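Local atomic coordinates of hypothetical protein PH0226 (Pyrococcus horikoshii, PDB entry 1VE3), a protein that binds S-adenosylmethionine and probably acts as an SAM-dependent methyltransferase, although its substrate is not known. Residues 29-34 / 219-224; 194-199 / 210-215. All blocks are in the same frame, centred on the assembly; numbering follows the deposited sequence.

In the fold
Both contacts involve the carboxy-terminal strand pair of the seven-stranded mixed sheet, and their centres lie about 11 Å apart. Contact 1 sets the C-terminal part of helix 19-34 against strand 219-226; contact 2 joins the start of helix 196-203 to strand 207-215, which follows that helix and precedes strand 219-226. Both segments of contact 2 fall, in sequence, between those of contact 1. The two strands are hydrogen-bonded neighbours, Leu221 O to Glu213 N for example, and the helices cover opposite faces of the sheet. Contact 1 lies nearer the cofactor, with the side chain of Leu32 about 9 Å from a bound S-adenosylmethionine, whereas contact 2 lies near the surface, away from the cofactor pocket.

Contact 1: 29-34 / 219-224; sequences EPLLMK and SYLTVY
Leu221 meets Leu31 and Leu32 with its two methyl branches, and the interaction between the segments is wholly apolar. One branch, CD2, presses against the base of the Leu31 side chain, 3.4 Å from Leu31 CB, closer than carbons normally pack. Leu31 CD1 lies farther from the same methyl, at 4.1 Å, and the two side chains pass at a slant. CG of Leu221 stands anti to its backbone N (chi1 176°), which places both methyls at the helix. Its other branch, CD1, approaches Leu32 CD2 more loosely, at 4.2 Å. Leu32 also packs on Ile139 and Phe52, and Leu221 on Ile139, so these two belong to the buried layer between helix and sheet; Leu31 sits at its margin, against Val215.

The sheet order, with antiparallel strand 219-226 inserted between 136-143 and 207-215, is that of the Rossmann-like class I methyltransferase fold, in which helices cover both faces of the sheet. Here helix 19-34 covers one of them.

Polar interactions lie around this apolar patch. The extended Lys34 carries NZ to a salt bridge with Glu213 OE2 on strand 207-215, adding a tie between helix and sheet. At the other end of the segment, Glu29 OE2 is hydrogen-bonded to Tyr59 OH.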
ATOM      1  N   GLU A  29       9.787  -5.874   1.574  1.00 47.78           N
ATOM      2  CA  GLU A  29       9.905  -6.629   2.821  1.00 50.00           C
ATOM      3  C   GLU A  29      10.532  -8.024   2.698  1.00 49.51           C
ATOM      4  O   GLU A  29      11.533  -8.319   3.350  1.00 48.71           O
ATOM      5  CB  GLU A  29       8.534  -6.757   3.487  1.00 52.51           C
ATOM      6  CG  GLU A  29       8.588  -7.387   4.864  1.00 56.74           C
ATOM      7  CD  GLU A  29       7.212  -7.639   5.440  1.00 60.23           C
ATOM      8  OE1 GLU A  29       6.364  -6.720   5.379  1.00 60.57           O
ATOM      9  OE2 GLU A  29       6.981  -8.754   5.959  1.00 62.21           O
ATOM     10  N   PRO A  30       9.950  -8.900   1.863  1.00 49.36           N
ATOM     11  CA  PRO A  30      10.492 -10.252   1.695  1.00 49.96           C
ATOM     12  C   PRO A  30      11.917 -10.281   1.138  1.00 50.59           C
ATOM     13  O   PRO A  30      12.722 -11.141   1.495  1.00 49.87           O
ATOM     14  CB  PRO A  30       9.484 -10.906   0.757  1.00 49.70           C
ATOM     15  CG  PRO A  30       9.023  -9.756  -0.082  1.00 50.56           C
ATOM     16  CD  PRO A  30       8.815  -8.677   0.952  1.00 49.28           C
ATOM     17  N   LEU A  31      12.229  -9.333   0.262  1.00 50.96           N
ATOM     18  CA  LEU A  31      13.556  -9.263  -0.330  1.00 50.44           C
ATOM     19  C   LEU A  31      14.584  -8.782   0.693  1.00 50.67           C
ATOM     20  O   LEU A  31      15.727  -9.238   0.698  1.00 49.99           O
ATOM     21  CB  LEU A  31      13.531  -8.324  -1.536  1.00 51.20           C
ATOM     22  CG  LEU A  31      12.469  -8.649  -2.590  1.00 51.69           C
ATOM     23  CD1 LEU A  31      12.598  -7.690  -3.755  1.00 51.45           C
ATOM     24  CD2 LEU A  31      12.639 -10.088  -3.067  1.00 53.31           C
ATOM     25  N   LEU A  32      14.171  -7.865   1.563  1.00 50.84           N
ATOM     26  CA  LEU A  32      15.062  -7.328   2.582  1.00 51.63           C
ATOM     27  C   LEU A  32      15.411  -8.373   3.633  1.00 53.73           C
ATOM     28  O   LEU A  32      16.510  -8.369   4.188  1.00 53.54           O
ATOM     29  CB  LEU A  32      14.429  -6.106   3.253  1.00 49.74           C
ATOM     30  CG  LEU A  32      14.306  -4.846   2.388  1.00 49.03           C
ATOM     31  CD1 LEU A  32      13.663  -3.724   3.193  1.00 47.83           C
ATOM     32  CD2 LEU A  32      15.681  -4.421   1.897  1.00 46.38           C
HETATM   33  N   MSE A  33      14.478  -9.277   3.904  1.00 55.45           N
HETATM   34  CA  MSE A  33      14.726 -10.315   4.890  1.00 57.23           C
HETATM   35  C   MSE A  33      15.574 -11.436   4.314  1.00 54.77           C
HETATM   36  O   MSE A  33      16.229 -12.172   5.048  1.00 54.40           O
HETATM   37  CB  MSE A  33      13.402 -10.856   5.426  1.00 61.85           C
HETATM   38  CG  MSE A  33      12.629  -9.813   6.215  1.00 69.65           C
HETATM   39 SE   MSE A  33      13.803  -8.802   7.399  1.00 80.47          SE
HETATM   40  CE  MSE A  33      13.964  -7.180   6.371  1.00 76.52           C
ATOM     41  N   LYS A  34      15.570 -11.552   2.993  1.00 52.52           N
ATOM     42  CA  LYS A  34      16.343 -12.582   2.322  1.00 52.47           C
ATOM     43  C   LYS A  34      17.834 -12.288   2.442  1.00 52.18           C
ATOM     44  O   LYS A  34      18.663 -13.184   2.286  1.00 54.09           O
ATOM     45  CB  LYS A  34      15.945 -12.653   0.845  1.00 52.60           C
ATOM     46  CG  LYS A  34      16.707 -13.681   0.024  1.00 52.18           C
ATOM     47  CD  LYS A  34      16.129 -13.770  -1.380  1.00 52.90           C
ATOM     48  CE  LYS A  34      16.887 -14.763  -2.238  1.00 53.17           C
ATOM     49  NZ  LYS A  34      16.258 -14.929  -3.582  1.00 52.45           N
ATOM     50  N   SER A 219      13.153  -2.097 -12.049  1.00 43.61           N
ATOM     51  CA  SER A 219      13.665  -1.721 -10.737  1.00 42.19           C
ATOM     52  C   SER A 219      14.580  -2.809 -10.202  1.00 40.30           C
ATOM     53  O   SER A 219      14.437  -3.986 -10.554  1.00 40.38           O
ATOM     54  CB  SER A 219      12.510  -1.463  -9.769  1.00 40.60           C
ATOM     55  OG  SER A 219      11.815  -0.293 -10.149  1.00 42.03           O
ATOM     56  N   TYR A 220      15.524  -2.415  -9.352  1.00 38.92           N
ATOM     57  CA  TYR A 220      16.491  -3.365  -8.804  1.00 37.01           C
ATOM     58  C   TYR A 220      16.804  -3.218  -7.334  1.00 34.95           C
ATOM     59  O   TYR A 220      16.920  -2.106  -6.816  1.00 34.08           O
ATOM     60  CB  TYR A 220      17.814  -3.250  -9.558  1.00 38.27           C
ATOM     61  CG  TYR A 220      17.683  -3.484 -11.031  1.00 39.71           C
ATOM     62  CD1 TYR A 220      17.759  -4.771 -11.565  1.00 40.10           C
ATOM     63  CD2 TYR A 220      17.424  -2.425 -11.891  1.00 39.98           C
ATOM     64  CE1 TYR A 220      17.576  -4.989 -12.918  1.00 41.83           C
ATOM     65  CE2 TYR A 220      17.238  -2.630 -13.238  1.00 42.71           C
ATOM     66  CZ  TYR A 220      17.312  -3.912 -13.748  1.00 42.28           C
ATOM     67  OH  TYR A 220      17.110  -4.104 -15.091  1.00 47.03           O
ATOM     68  N   LEU A 221      16.941  -4.355  -6.659  1.00 34.49           N
ATOM     69  CA  LEU A 221      17.322  -4.385  -5.260  1.00 34.85           C
ATOM     70  C   LEU A 221      18.722  -4.965  -5.329  1.00 32.98           C
ATOM     71  O   LEU A 221      18.897  -6.093  -5.785  1.00 34.67           O
ATOM     72  CB  LEU A 221      16.434  -5.320  -4.444  1.00 35.50           C
ATOM     73  CG  LEU A 221      16.904  -5.419  -2.996  1.00 38.26           C
ATOM     74  CD1 LEU A 221      16.471  -4.181  -2.238  1.00 34.37           C
ATOM     75  CD2 LEU A 221      16.337  -6.664  -2.353  1.00 39.66           C
ATOM     76  N   THR A 222      19.717  -4.196  -4.901  1.00 32.36           N
ATOM     77  CA  THR A 222      21.098  -4.669  -4.948  1.00 30.55           C
ATOM     78  C   THR A 222      21.740  -4.768  -3.571  1.00 30.82           C
ATOM     79  O   THR A 222      21.552  -3.898  -2.727  1.00 30.21           O
ATOM     80  CB  THR A 222      21.971  -3.744  -5.815  1.00 32.20           C
ATOM     81  OG1 THR A 222      21.412  -3.654  -7.131  1.00 34.49           O
ATOM     82  CG2 THR A 222      23.383  -4.303  -5.914  1.00 34.86           C
ATOM     83  N   VAL A 223      22.501  -5.837  -3.349  1.00 30.55           N
ATOM     84  CA  VAL A 223      23.186  -6.036  -2.079  1.00 31.32           C
ATOM     85  C   VAL A 223      24.691  -5.870  -2.303  1.00 30.79           C
ATOM     86  O   VAL A 223      25.296  -6.596  -3.087  1.00 30.38           O
ATOM     87  CB  VAL A 223      22.881  -7.437  -1.496  1.00 32.34           C
ATOM     88  CG1 VAL A 223      23.597  -7.619  -0.166  1.00 32.32           C
ATOM     89  CG2 VAL A 223      21.370  -7.588  -1.291  1.00 35.20           C
ATOM     90  N   TYR A 224      25.288  -4.910  -1.606  1.00 31.10           N
ATOM     91  CA  TYR A 224      26.712  -4.619  -1.750  1.00 31.74           C
ATOM     92  C   TYR A 224      27.527  -4.834  -0.478  1.00 31.89           C
ATOM     93  O   TYR A 224      27.024  -4.678   0.631  1.00 32.76           O
ATOM     94  CB  TYR A 224      26.904  -3.161  -2.202  1.00 30.18           C
ATOM     95  CG  TYR A 224      26.569  -2.888  -3.654  1.00 29.81           C
ATOM     96  CD1 TYR A 224      27.339  -3.429  -4.679  1.00 31.39           C
ATOM     97  CD2 TYR A 224      25.494  -2.074  -4.000  1.00 29.57           C
ATOM     98  CE1 TYR A 224      27.052  -3.167  -6.012  1.00 30.41           C
ATOM     99  CE2 TYR A 224      25.196  -1.799  -5.333  1.00 28.49           C
ATOM    100  CZ  TYR A 224      25.979  -2.350  -6.332  1.00 31.40           C
ATOM    101  OH  TYR A 224      25.699  -2.086  -7.652  1.00 34.81           O
TER

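Contact 2: 194-199 / 210-215; sequences WGKTGV and EAEEKV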
ATOM      1  N   TRP A 194      18.888   8.181 -13.719  1.00 27.53           N
ATOM      2  CA  TRP A 194      19.901   7.140 -13.580  1.00 29.07           C
ATOM      3  C   TRP A 194      19.534   5.846 -14.304  1.00 30.53           C
ATOM      4  O   TRP A 194      18.364   5.467 -14.379  1.00 30.31           O
ATOM      5  CB  TRP A 194      20.141   6.808 -12.107  1.00 24.80           C
ATOM      6  CG  TRP A 194      20.864   7.871 -11.359  1.00 26.95           C
ATOM      7  CD1 TRP A 194      20.314   8.870 -10.602  1.00 24.76           C
ATOM      8  CD2 TRP A 194      22.283   8.047 -11.292  1.00 23.77           C
ATOM      9  NE1 TRP A 194      21.310   9.655 -10.063  1.00 27.88           N
ATOM     10  CE2 TRP A 194      22.528   9.171 -10.472  1.00 24.49           C
ATOM     11  CE3 TRP A 194      23.375   7.361 -11.850  1.00 25.38           C
ATOM     12  CZ2 TRP A 194      23.824   9.629 -10.191  1.00 24.94           C
ATOM     13  CZ3 TRP A 194      24.667   7.814 -11.574  1.00 25.52           C
ATOM     14  CH2 TRP A 194      24.878   8.940 -10.747  1.00 25.80           C
ATOM     15  N   GLY A 195      20.551   5.183 -14.842  1.00 31.35           N
ATOM     16  CA  GLY A 195      20.352   3.917 -15.513  1.00 33.54           C
ATOM     17  C   GLY A 195      21.129   2.910 -14.685  1.00 35.32           C
ATOM     18  O   GLY A 195      22.102   3.281 -14.022  1.00 35.87           O
ATOM     19  N   LYS A 196      20.704   1.649 -14.693  1.00 34.70           N
ATOM     20  CA  LYS A 196      21.391   0.617 -13.928  1.00 35.50           C
ATOM     21  C   LYS A 196      22.909   0.622 -14.177  1.00 33.97           C
ATOM     22  O   LYS A 196      23.690   0.404 -13.252  1.00 33.04           O
ATOM     23  CB  LYS A 196      20.811  -0.758 -14.272  1.00 37.67           C
ATOM     24  CG  LYS A 196      21.317  -1.888 -13.392  1.00 41.42           C
ATOM     25  CD  LYS A 196      20.674  -3.219 -13.788  1.00 43.79           C
ATOM     26  CE  LYS A 196      21.116  -4.364 -12.877  1.00 45.18           C
ATOM     27  NZ  LYS A 196      22.585  -4.636 -12.964  1.00 45.86           N
ATOM     28  N   THR A 197      23.324   0.884 -15.414  1.00 31.64           N
ATOM     29  CA  THR A 197      24.750   0.901 -15.750  1.00 32.70           C
ATOM     30  C   THR A 197      25.508   2.056 -15.096  1.00 31.86           C
ATOM     31  O   THR A 197      26.679   1.915 -14.747  1.00 33.30           O
ATOM     32  CB  THR A 197      24.988   0.989 -17.283  1.00 34.04           C
ATOM     33  OG1 THR A 197      24.468  -0.183 -17.922  1.00 35.52           O
ATOM     34  CG2 THR A 197      26.478   1.092 -17.583  1.00 35.82           C
ATOM     35  N   GLY A 198      24.845   3.198 -14.931  1.00 29.67           N
ATOM     36  CA  GLY A 198      25.501   4.336 -14.314  1.00 28.27           C
ATOM     37  C   GLY A 198      25.634   4.160 -12.811  1.00 27.60           C
ATOM     38  O   GLY A 198      26.669   4.480 -12.220  1.00 25.09           O
ATOM     39  N   VAL A 199      24.578   3.649 -12.188  1.00 26.80           N
ATOM     40  CA  VAL A 199      24.575   3.428 -10.753  1.00 27.51           C
ATOM     41  C   VAL A 199      25.667   2.434 -10.370  1.00 28.62           C
ATOM     42  O   VAL A 199      26.485   2.699  -9.491  1.00 28.23           O
ATOM     43  CB  VAL A 199      23.207   2.881 -10.274  1.00 26.52           C
ATOM     44  CG1 VAL A 199      23.271   2.532  -8.785  1.00 24.34           C
ATOM     45  CG2 VAL A 199      22.114   3.927 -10.538  1.00 28.14           C
ATOM     46  N   GLU A 210      27.050  -8.474  -3.736  1.00 39.93           N
ATOM     47  CA  GLU A 210      26.708  -9.748  -3.115  1.00 40.32           C
ATOM     48  C   GLU A 210      25.568 -10.412  -3.891  1.00 39.40           C
ATOM     49  O   GLU A 210      25.657 -11.578  -4.255  1.00 36.70           O
ATOM     50  CB  GLU A 210      26.275  -9.523  -1.657  1.00 40.14           C
ATOM     51  CG  GLU A 210      26.017 -10.801  -0.863  1.00 43.25           C
ATOM     52  CD  GLU A 210      25.619 -10.528   0.583  1.00 44.73           C
ATOM     53  OE1 GLU A 210      26.277  -9.697   1.234  1.00 43.90           O
ATOM     54  OE2 GLU A 210      24.652 -11.151   1.076  1.00 47.01           O
ATOM     55  N   ALA A 211      24.501  -9.656  -4.151  1.00 38.40           N
ATOM     56  CA  ALA A 211      23.347 -10.184  -4.873  1.00 39.12           C
ATOM     57  C   ALA A 211      22.575  -9.073  -5.586  1.00 40.20           C
ATOM     58  O   ALA A 211      22.844  -7.890  -5.383  1.00 39.59           O
ATOM     59  CB  ALA A 211      22.425 -10.910  -3.906  1.00 34.83           C
ATOM     60  N   GLU A 212      21.609  -9.467  -6.411  1.00 41.15           N
ATOM     61  CA  GLU A 212      20.797  -8.506  -7.144  1.00 43.18           C
ATOM     62  C   GLU A 212      19.454  -9.117  -7.522  1.00 44.24           C
ATOM     63  O   GLU A 212      19.397 -10.210  -8.082  1.00 44.29           O
ATOM     64  CB  GLU A 212      21.536  -8.052  -8.398  1.00 44.02           C
ATOM     65  CG  GLU A 212      20.919  -6.842  -9.063  1.00 48.84           C
ATOM     66  CD  GLU A 212      21.920  -6.090  -9.915  1.00 51.28           C
ATOM     67  OE1 GLU A 212      22.308  -6.602 -10.988  1.00 51.68           O
ATOM     68  OE2 GLU A 212      22.328  -4.984  -9.498  1.00 52.63           O
ATOM     69  N   GLU A 213      18.376  -8.407  -7.203  1.00 44.36           N
ATOM     70  CA  GLU A 213      17.028  -8.876  -7.501  1.00 45.03           C
ATOM     71  C   GLU A 213      16.333  -7.891  -8.433  1.00 46.07           C
ATOM     72  O   GLU A 213      16.327  -6.684  -8.174  1.00 45.81           O
ATOM     73  CB  GLU A 213      16.203  -8.980  -6.217  1.00 45.84           C
ATOM     74  CG  GLU A 213      16.776  -9.859  -5.110  1.00 48.18           C
ATOM     75  CD  GLU A 213      16.463 -11.341  -5.286  1.00 47.87           C
ATOM     76  OE1 GLU A 213      15.488 -11.676  -5.994  1.00 47.22           O
ATOM     77  OE2 GLU A 213      17.186 -12.168  -4.693  1.00 45.83           O
ATOM     78  N   LYS A 214      15.741  -8.398  -9.511  1.00 45.33           N
ATOM     79  CA  LYS A 214      15.023  -7.532 -10.435  1.00 45.39           C
ATOM     80  C   LYS A 214      13.594  -7.387  -9.920  1.00 44.82           C
ATOM     81  O   LYS A 214      12.923  -8.377  -9.647  1.00 45.35           O
ATOM     82  CB  LYS A 214      15.021  -8.122 -11.842  1.00 46.61           C
ATOM     83  CG  LYS A 214      14.518  -7.149 -12.901  1.00 50.70           C
ATOM     84  CD  LYS A 214      14.960  -7.564 -14.297  1.00 54.92           C
ATOM     85  CE  LYS A 214      14.702  -6.454 -15.305  1.00 57.10           C
ATOM     86  NZ  LYS A 214      15.205  -6.805 -16.661  1.00 57.42           N
ATOM     87  N   VAL A 215      13.140  -6.147  -9.780  1.00 44.41           N
ATOM     88  CA  VAL A 215      11.800  -5.860  -9.276  1.00 44.34           C
ATOM     89  C   VAL A 215      10.991  -5.117 -10.329  1.00 44.76           C
ATOM     90  O   VAL A 215      11.410  -4.076 -10.832  1.00 43.09           O
ATOM     91  CB  VAL A 215      11.867  -4.997  -7.993  1.00 45.60           C
ATOM     92  CG1 VAL A 215      10.463  -4.759  -7.442  1.00 45.01           C
ATOM     93  CG2 VAL A 215      12.746  -5.683  -6.951  1.00 43.69           C
TER
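Glu212 OE1 takes two lysine ammonium groups, Lys196 NZ from the helix across the contact and Lys209 NZ from earlier in its own strand. The bond from Lys196 NZ to Glu212 OE1 is a short salt bridge of 2.8 Å. The ammonium stands over the carboxylate, 36° off its plane, and the adjoining Lys196 CE also lies close, 3.2 Å from Glu212 OE1.

The lysine and glutamate side chains approach from opposing sides of the gap. Lys196 runs extended as far as CE and then bends at its last torsion (chi4 -63°), which turns NZ onto the carboxylate. There NZ has a second anionic partner, Glu200 OE1, one turn along the same helix. Lysines and glutamates thus alternate from Lys209 through Glu212 and Lys196 to Glu200, and each charge probably stabilises its neighbours. The remaining oxygen of the carboxylate, Glu212 OE2, is hydrogen-bonded to Thr222 OG1 on the adjacent strand, which helps fix the rotation of the group.

The aliphatic part of Lys196 is held as well: its CD lies 3.4 Å from Tyr220 CZ, and the lysine makes a cation-pi interaction with that ring. At the helix start, Gly195 occupies the N-cap and its O accepts a bond from Val199 N (3.1 Å), while Lys196 N is bonded to Asp144 OD2.

Farther back on the strand, Glu210 and Ala211 both face Val223 in a classic beta bulge. The salt bridge thus links helix 196-203 to strand 207-215, the outermost arm of the antiparallel hairpin that ends a Rossmann-like methyltransferase sheet.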